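Local coordinates for protein N-alpha-acetyltransferase 35, NatC auxiliary subunit (Saccharomyces cerevisiae, PDB 6YGA) that serves as the auxiliary subunit of the heterotrimeric NatC N-terminal acetyltransferase, which acetylates the N-terminal methionine of the L-A virus Gag protein, at residues B[255-261]-B[295-301]; B[320-325]-B[661-667]; B[648-652]-B[668-672]. All blocks are in the same frame, centred on the assembly; numbering follows the deposited sequence.

Contact 1: B[255-261]-B[295-301]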
# COMPACT_ATOMS: atom_id res chain seq x y z
N ASN B 255 -19.22 7.69 21.04
CA ASN B 255 -20.16 8.77 20.75
C ASN B 255 -20.35 9.68 21.96
O ASN B 255 -20.45 10.91 21.81
CB ASN B 255 -21.50 8.20 20.30
CG ASN B 255 -21.55 7.95 18.80
OD1 ASN B 255 -21.03 8.73 18.01
ND2 ASN B 255 -22.20 6.85 18.41
N SER B 256 -20.41 9.11 23.16
CA SER B 256 -20.60 9.93 24.36
C SER B 256 -19.40 10.83 24.60
O SER B 256 -19.56 11.99 25.00
CB SER B 256 -20.85 9.03 25.57
OG SER B 256 -21.98 8.21 25.37
N VAL B 257 -18.19 10.33 24.34
CA VAL B 257 -16.99 11.13 24.54
C VAL B 257 -16.95 12.29 23.55
O VAL B 257 -16.53 13.41 23.90
CB VAL B 257 -15.73 10.25 24.44
CG1 VAL B 257 -14.47 11.09 24.48
CG2 VAL B 257 -15.71 9.23 25.56
N ASN B 258 -17.39 12.06 22.31
CA ASN B 258 -17.36 13.11 21.30
C ASN B 258 -18.20 14.31 21.72
O ASN B 258 -17.81 15.47 21.49
CB ASN B 258 -17.81 12.57 19.95
CG ASN B 258 -16.75 11.70 19.29
OD1 ASN B 258 -15.56 11.83 19.57
ND2 ASN B 258 -17.18 10.81 18.40
N GLY B 259 -19.37 14.07 22.32
CA GLY B 259 -20.17 15.17 22.84
C GLY B 259 -19.55 15.84 24.05
O GLY B 259 -19.90 16.99 24.35
N ILE B 260 -18.64 15.15 24.74
CA ILE B 260 -18.00 15.72 25.92
C ILE B 260 -16.81 16.60 25.52
O ILE B 260 -16.52 17.59 26.21
CB ILE B 260 -17.57 14.58 26.87
CG1 ILE B 260 -18.80 13.86 27.44
CG2 ILE B 260 -16.74 15.11 28.01
CD1 ILE B 260 -18.46 12.82 28.49
N PHE B 261 -16.14 16.27 24.42
CA PHE B 261 -14.95 17.02 23.99
C PHE B 261 -15.14 18.53 23.94
O PHE B 261 -14.29 19.24 24.50
CB PHE B 261 -14.49 16.51 22.61
CG PHE B 261 -13.51 15.38 22.68
CD1 PHE B 261 -12.29 15.55 23.32
CD2 PHE B 261 -13.79 14.16 22.09
CE1 PHE B 261 -11.38 14.52 23.38
CE2 PHE B 261 -12.88 13.13 22.14
CZ PHE B 261 -11.67 13.30 22.79
N THR B 295 -8.79 14.78 16.71
CA THR B 295 -9.45 15.64 17.69
C THR B 295 -10.63 14.96 18.38
O THR B 295 -11.11 15.49 19.39
CB THR B 295 -9.93 16.94 17.03
OG1 THR B 295 -11.00 16.65 16.12
CG2 THR B 295 -8.79 17.61 16.27
N ASP B 296 -11.10 13.82 17.88
CA ASP B 296 -12.24 13.14 18.46
C ASP B 296 -11.99 11.63 18.47
O ASP B 296 -10.95 11.15 18.02
CB ASP B 296 -13.54 13.49 17.72
CG ASP B 296 -13.51 13.09 16.24
OD1 ASP B 296 -12.61 12.35 15.81
OD2 ASP B 296 -14.43 13.53 15.51
N TYR B 297 -12.98 10.88 18.97
CA TYR B 297 -12.91 9.43 19.02
C TYR B 297 -13.67 8.77 17.87
O TYR B 297 -14.02 7.59 17.98
CB TYR B 297 -13.45 8.92 20.35
CG TYR B 297 -12.52 9.08 21.53
CD1 TYR B 297 -11.44 9.96 21.49
CD2 TYR B 297 -12.73 8.36 22.70
CE1 TYR B 297 -10.60 10.10 22.57
CE2 TYR B 297 -11.89 8.49 23.78
CZ TYR B 297 -10.83 9.37 23.72
OH TYR B 297 -10.00 9.50 24.81
N SER B 298 -13.94 9.50 16.79
CA SER B 298 -14.69 8.93 15.67
C SER B 298 -13.96 7.75 15.03
O SER B 298 -14.61 6.91 14.40
CB SER B 298 -14.97 10.00 14.62
OG SER B 298 -16.00 10.88 15.05
N GLY B 299 -12.63 7.68 15.17
CA GLY B 299 -11.90 6.56 14.60
C GLY B 299 -12.27 5.23 15.22
O GLY B 299 -12.20 4.19 14.56
N PHE B 300 -12.66 5.24 16.50
CA PHE B 300 -13.10 4.00 17.14
C PHE B 300 -14.40 3.51 16.53
O PHE B 300 -14.63 2.30 16.44
CB PHE B 300 -13.26 4.22 18.65
CG PHE B 300 -11.95 4.35 19.39
CD1 PHE B 300 -10.94 3.42 19.20
CD2 PHE B 300 -11.74 5.39 20.27
CE1 PHE B 300 -9.74 3.53 19.88
CE2 PHE B 300 -10.54 5.51 20.95
CZ PHE B 300 -9.54 4.58 20.75
N ILE B 301 -15.27 4.43 16.11
CA ILE B 301 -16.53 4.05 15.47
C ILE B 301 -16.25 3.36 14.15
O ILE B 301 -16.84 2.31 13.83
CB ILE B 301 -17.43 5.28 15.29
CG1 ILE B 301 -17.72 5.95 16.64
CG2 ILE B 301 -18.73 4.90 14.60
CD1 ILE B 301 -18.54 7.22 16.54
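Val257 lays its CG1 methyl over one face of the Tyr297 ring, 3.8 Å from the ring centroid and 18° off the normal, a CH-pi contact displaced toward the rim. It is this branch that reaches the ring because CG1 stands anti to the backbone N (chi1 173°). The opposite face of Tyr297, also near its rim, is met by CE2 of Phe300. On the side of Val257, Phe261 turns the edge of its ring toward Tyr297 in an offset edge-to-face pair with planes 72° apart; CZ of Phe261 is 3.4 Å from CE1 of Tyr297. The carbonyl O of Thr295 sits above the centre of one face of the Phe261 ring.

One hydrogen bond crosses the contact, from the backbone N of Tyr297 to the side chain of Asn258: N to OD1 is 2.8 Å, and the donor lies in the plane of the side-chain carbonyl, on a lone pair. The same oxygen rests 3.2 Å from Asp296 CB. Ile301 CD1 approaches Asn255 OD1 to 3.3 Å, the two side chains crossing at about a right angle. Tyr297 OH is hydrogen-bonded to Asp94 of helix 85-104, which backs the aromatic group. Asp296 OD1 accepts a weak hydrogen bond from Ser298 N, closing an Asx turn that opens helix 298-311. Val257, Asn258 and Phe261 pack this entry against the C-terminal part of helix 245-260 in a largely helical fold.

Contact 2: B[320-325]-B[661-667]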
# COMPACT_ATOMS: atom_id res chain seq x y z
N LEU B 320 -21.46 -18.53 -3.17
CA LEU B 320 -21.76 -17.26 -3.82
C LEU B 320 -21.89 -16.13 -2.81
O LEU B 320 -21.55 -14.99 -3.12
CB LEU B 320 -23.03 -17.39 -4.66
CG LEU B 320 -23.39 -16.22 -5.58
CD1 LEU B 320 -22.17 -15.77 -6.36
CD2 LEU B 320 -24.51 -16.62 -6.52
N GLU B 321 -22.37 -16.44 -1.60
CA GLU B 321 -22.51 -15.40 -0.59
C GLU B 321 -21.15 -14.96 -0.06
O GLU B 321 -20.94 -13.77 0.21
CB GLU B 321 -23.41 -15.89 0.55
CG GLU B 321 -24.89 -15.91 0.16
CD GLU B 321 -25.79 -16.41 1.28
OE1 GLU B 321 -25.26 -16.95 2.27
OE2 GLU B 321 -27.03 -16.27 1.16
N THR B 322 -20.20 -15.90 0.10
CA THR B 322 -18.84 -15.51 0.46
C THR B 322 -18.16 -14.77 -0.68
O THR B 322 -17.45 -13.78 -0.46
CB THR B 322 -18.01 -16.74 0.86
OG1 THR B 322 -17.98 -17.67 -0.23
CG2 THR B 322 -18.59 -17.41 2.08
N TYR B 323 -18.36 -15.24 -1.92
CA TYR B 323 -17.73 -14.61 -3.07
C TYR B 323 -18.15 -13.15 -3.20
O TYR B 323 -17.31 -12.26 -3.37
CB TYR B 323 -18.08 -15.41 -4.34
CG TYR B 323 -17.57 -14.83 -5.64
CD1 TYR B 323 -16.30 -15.14 -6.11
CD2 TYR B 323 -18.37 -14.01 -6.41
CE1 TYR B 323 -15.84 -14.63 -7.31
CE2 TYR B 323 -17.92 -13.49 -7.61
CZ TYR B 323 -16.65 -13.80 -8.06
OH TYR B 323 -16.21 -13.28 -9.25
N GLN B 324 -19.46 -12.89 -3.10
CA GLN B 324 -19.95 -11.51 -3.19
C GLN B 324 -19.57 -10.70 -1.96
O GLN B 324 -19.41 -9.48 -2.05
CB GLN B 324 -21.46 -11.51 -3.40
CG GLN B 324 -21.91 -12.10 -4.73
CD GLN B 324 -21.74 -11.13 -5.90
OE1 GLN B 324 -20.70 -10.49 -6.05
NE2 GLN B 324 -22.77 -11.02 -6.73
N PHE B 325 -19.43 -11.35 -0.80
CA PHE B 325 -18.93 -10.63 0.37
C PHE B 325 -17.50 -10.15 0.12
O PHE B 325 -17.17 -9.00 0.44
CB PHE B 325 -18.99 -11.52 1.61
CG PHE B 325 -18.46 -10.86 2.86
CD1 PHE B 325 -17.12 -10.93 3.19
CD2 PHE B 325 -19.32 -10.17 3.71
CE1 PHE B 325 -16.64 -10.31 4.34
CE2 PHE B 325 -18.84 -9.56 4.85
CZ PHE B 325 -17.50 -9.63 5.17
N VAL B 661 -30.11 -14.46 -9.44
CA VAL B 661 -29.44 -14.88 -8.22
C VAL B 661 -28.14 -14.09 -8.13
O VAL B 661 -27.25 -14.28 -8.97
CB VAL B 661 -29.18 -16.39 -8.18
CG1 VAL B 661 -28.25 -16.75 -7.03
CG2 VAL B 661 -30.49 -17.15 -8.05
N THR B 662 -28.05 -13.19 -7.15
CA THR B 662 -26.88 -12.34 -6.98
C THR B 662 -26.02 -12.70 -5.78
O THR B 662 -24.85 -12.32 -5.75
CB THR B 662 -27.31 -10.87 -6.85
OG1 THR B 662 -28.06 -10.69 -5.64
CG2 THR B 662 -28.16 -10.45 -8.04
N GLY B 663 -26.57 -13.41 -4.79
CA GLY B 663 -25.78 -13.81 -3.64
C GLY B 663 -25.27 -12.66 -2.79
O GLY B 663 -24.25 -12.80 -2.11
N THR B 664 -25.97 -11.53 -2.81
CA THR B 664 -25.54 -10.32 -2.12
C THR B 664 -26.21 -10.15 -0.77
O THR B 664 -26.23 -9.03 -0.24
CB THR B 664 -25.81 -9.10 -3.00
OG1 THR B 664 -27.19 -9.05 -3.35
CG2 THR B 664 -24.97 -9.15 -4.26
N ARG B 665 -26.75 -11.23 -0.19
CA ARG B 665 -27.50 -11.10 1.06
C ARG B 665 -26.65 -10.48 2.17
O ARG B 665 -27.14 -9.66 2.95
CB ARG B 665 -28.04 -12.46 1.49
CG ARG B 665 -28.76 -12.45 2.83
CD ARG B 665 -29.38 -13.80 3.14
NE ARG B 665 -28.37 -14.85 3.31
CZ ARG B 665 -27.90 -15.25 4.48
NH1 ARG B 665 -28.33 -14.70 5.61
NH2 ARG B 665 -26.99 -16.21 4.54
N LEU B 666 -25.37 -10.85 2.25
CA LEU B 666 -24.52 -10.35 3.32
C LEU B 666 -24.03 -8.93 3.07
O LEU B 666 -23.62 -8.26 4.02
CB LEU B 666 -23.33 -11.28 3.52
CG LEU B 666 -23.64 -12.76 3.77
CD1 LEU B 666 -22.36 -13.52 4.10
CD2 LEU B 666 -24.67 -12.92 4.87
N VAL B 667 -24.05 -8.46 1.83
CA VAL B 667 -23.54 -7.14 1.50
C VAL B 667 -24.59 -6.37 0.71
O VAL B 667 -24.27 -5.67 -0.26
CB VAL B 667 -22.22 -7.23 0.71
CG1 VAL B 667 -21.09 -7.67 1.63
CG2 VAL B 667 -22.37 -8.21 -0.45
O HOH W 1 -23.49 -12.18 0.29
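The connection between helices 619-653 and 668-701, within the TPR-like region, is seated on helix 319-328 through Gly663, Thr662 and Arg665. Gly663, in a left-handed backbone conformation, brings its CA within 4.7 Å of Glu321 CA. Its carbonyl O receives a nearly straight CA-H...O contact from Glu321 CA at 3.5 Å. Beside it, the bend of Gln324 at chi2 (-79°) turns the amide back to the loop, where NE2 meets Thr662 O at 2.6 Å, the donor lying in the carbonyl plane.

Nearer the surface, Arg665 grips Glu321 side-on. NE meets OE2 at 2.9 Å in the guanidinium plane but from above the carboxylate, and NH2 reaches OE1 at 2.9 Å on the syn side but tilted well out of the carboxylate plane. Glu321 OE1 also accepts Glu317 N, and Arg665 NH2 donates to Lys315 O. Val667 CG1 packs on Phe325 CD2 at 3.7 Å.

Thr662 O is answered by the Gln324 amide, Gly663 O by a water and the CA-H of Glu321, and Glu321 O by the same water besides its helix bond from Phe325 N; Leu666 N donates to that water. The two-pronged salt bridge probably fixes the rotation of both charged groups.

Contact 3: B[648-652]-B[668-672]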
# COMPACT_ATOMS: atom_id res chain seq x y z
N MSE B 648 -30.62 -3.84 -9.31
CA MSE B 648 -30.90 -3.30 -7.98
C MSE B 648 -32.22 -3.84 -7.44
O MSE B 648 -32.32 -4.17 -6.26
CB MSE B 648 -30.91 -1.76 -8.01
CG MSE B 648 -29.53 -1.15 -8.32
SE MSE B 648 -29.46 0.81 -8.26
CE MSE B 648 -29.60 1.07 -6.33
N GLN B 649 -33.23 -3.96 -8.30
CA GLN B 649 -34.48 -4.60 -7.89
C GLN B 649 -34.23 -6.04 -7.46
O GLN B 649 -34.76 -6.50 -6.44
CB GLN B 649 -35.51 -4.56 -9.03
CG GLN B 649 -35.74 -3.19 -9.65
CD GLN B 649 -36.29 -2.18 -8.67
OE1 GLN B 649 -36.82 -2.53 -7.61
NE2 GLN B 649 -36.17 -0.90 -9.02
N GLY B 650 -33.42 -6.78 -8.23
CA GLY B 650 -33.13 -8.16 -7.87
C GLY B 650 -32.41 -8.27 -6.54
O GLY B 650 -32.70 -9.17 -5.75
N ILE B 651 -31.48 -7.35 -6.28
CA ILE B 651 -30.79 -7.34 -4.99
C ILE B 651 -31.77 -7.08 -3.86
O ILE B 651 -31.70 -7.73 -2.81
CB ILE B 651 -29.65 -6.29 -5.02
CG1 ILE B 651 -28.57 -6.69 -6.02
CG2 ILE B 651 -29.04 -6.13 -3.64
CD1 ILE B 651 -27.48 -5.66 -6.17
N LYS B 652 -32.70 -6.14 -4.04
CA LYS B 652 -33.66 -5.86 -2.98
C LYS B 652 -34.64 -7.02 -2.80
O LYS B 652 -35.04 -7.33 -1.67
CB LYS B 652 -34.43 -4.58 -3.29
CG LYS B 652 -33.56 -3.35 -3.46
CD LYS B 652 -34.39 -2.16 -3.90
CE LYS B 652 -33.52 -0.97 -4.27
NZ LYS B 652 -34.34 0.18 -4.73
N GLN B 668 -25.86 -6.48 1.13
CA GLN B 668 -26.95 -5.93 0.34
C GLN B 668 -26.83 -4.42 0.21
O GLN B 668 -26.93 -3.87 -0.89
CB GLN B 668 -28.29 -6.32 0.96
CG GLN B 668 -29.50 -5.88 0.14
CD GLN B 668 -30.81 -6.18 0.83
OE1 GLN B 668 -30.84 -6.58 2.00
NE2 GLN B 668 -31.92 -6.00 0.12
N GLU B 669 -26.61 -3.72 1.33
CA GLU B 669 -26.49 -2.27 1.29
C GLU B 669 -25.29 -1.83 0.45
O GLU B 669 -25.39 -0.89 -0.35
CB GLU B 669 -26.39 -1.70 2.71
CG GLU B 669 -27.52 -2.09 3.66
CD GLU B 669 -27.18 -3.28 4.53
OE1 GLU B 669 -26.66 -4.29 4.00
OE2 GLU B 669 -27.42 -3.21 5.75
N LEU B 670 -24.14 -2.49 0.62
CA LEU B 670 -22.94 -2.09 -0.10
C LEU B 670 -23.08 -2.32 -1.60
O LEU B 670 -22.61 -1.52 -2.41
CB LEU B 670 -21.72 -2.83 0.44
CG LEU B 670 -21.27 -2.47 1.87
CD1 LEU B 670 -20.36 -3.54 2.46
CD2 LEU B 670 -20.59 -1.11 1.90
N SER B 671 -23.74 -3.42 -2.00
CA SER B 671 -23.92 -3.67 -3.43
C SER B 671 -24.89 -2.67 -4.04
O SER B 671 -24.70 -2.24 -5.19
CB SER B 671 -24.38 -5.11 -3.66
OG SER B 671 -25.65 -5.34 -3.08
N LEU B 672 -25.93 -2.29 -3.31
CA LEU B 672 -26.82 -1.24 -3.78
C LEU B 672 -26.07 0.08 -3.92
O LEU B 672 -26.22 0.79 -4.92
CB LEU B 672 -28.01 -1.08 -2.83
CG LEU B 672 -29.05 -2.20 -2.85
CD1 LEU B 672 -30.09 -1.99 -1.77
CD2 LEU B 672 -29.70 -2.30 -4.22
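Ser671 OG is within hydrogen-bonding reach of Val667 O, at the N-cap just before its helix, and of Gln668 O at 2.9 Å, and it lies against Ile651 of the facing helix, with CG2 at 3.5 Å and CD1 at 3.6 Å. Its chi1 of 63° puts the hydroxyl between the backbone N and the carbonyl carbon, from where it faces the carbonyls of the preceding turn while its oxygen rests against the Ile651 methyls. The two short helical segments run antiparallel at 173°, their axes 10.2 Å apart.

Ile651 points toward the partner and is the central apolar group: CG2 also touches Gln668 CG, as those side chains slide past each other in opposite directions, and Leu672 CD2 at 3.9 Å. Leu672 reaches across with CD2, which meets the CE methyl of Met648, present as selenomethionine, at 4.0 Å. Next to it, the extended aliphatic chain of Lys652 crosses the leucine at about a right angle, CE being 4.0 Å from CD2. Tyr675, later in helix 668-701, also touches Met648 and Ile651.

Cohesion between these helices therefore rests mainly on methyl and methylene contacts, while the serine hydroxyl turns back to carbonyls of its own segment and the N-cap rather than bonding across.

Overall arrangement
From the N terminus, contact 1 comes first, bringing helix 245-260 and the start of helix 298-311 together across a 33-residue connection that is mostly loop. It is in series with the others and some 31 to 33 Å from them, centre to centre, although helix 319-328 follows helix 298-311 directly. Contact 2 then spans 335 mainly helical residues, joining helix 319-328 to the connection before helix 668-701. Contact 3 closes the short hairpin between helices 619-653 and 668-701. Their segments alternate, so contacts 2 and 3 cross, and they touch where Thr664 packs on Ile651 and Ser671. The hairpin end and helix 319-328 are thereby tied together.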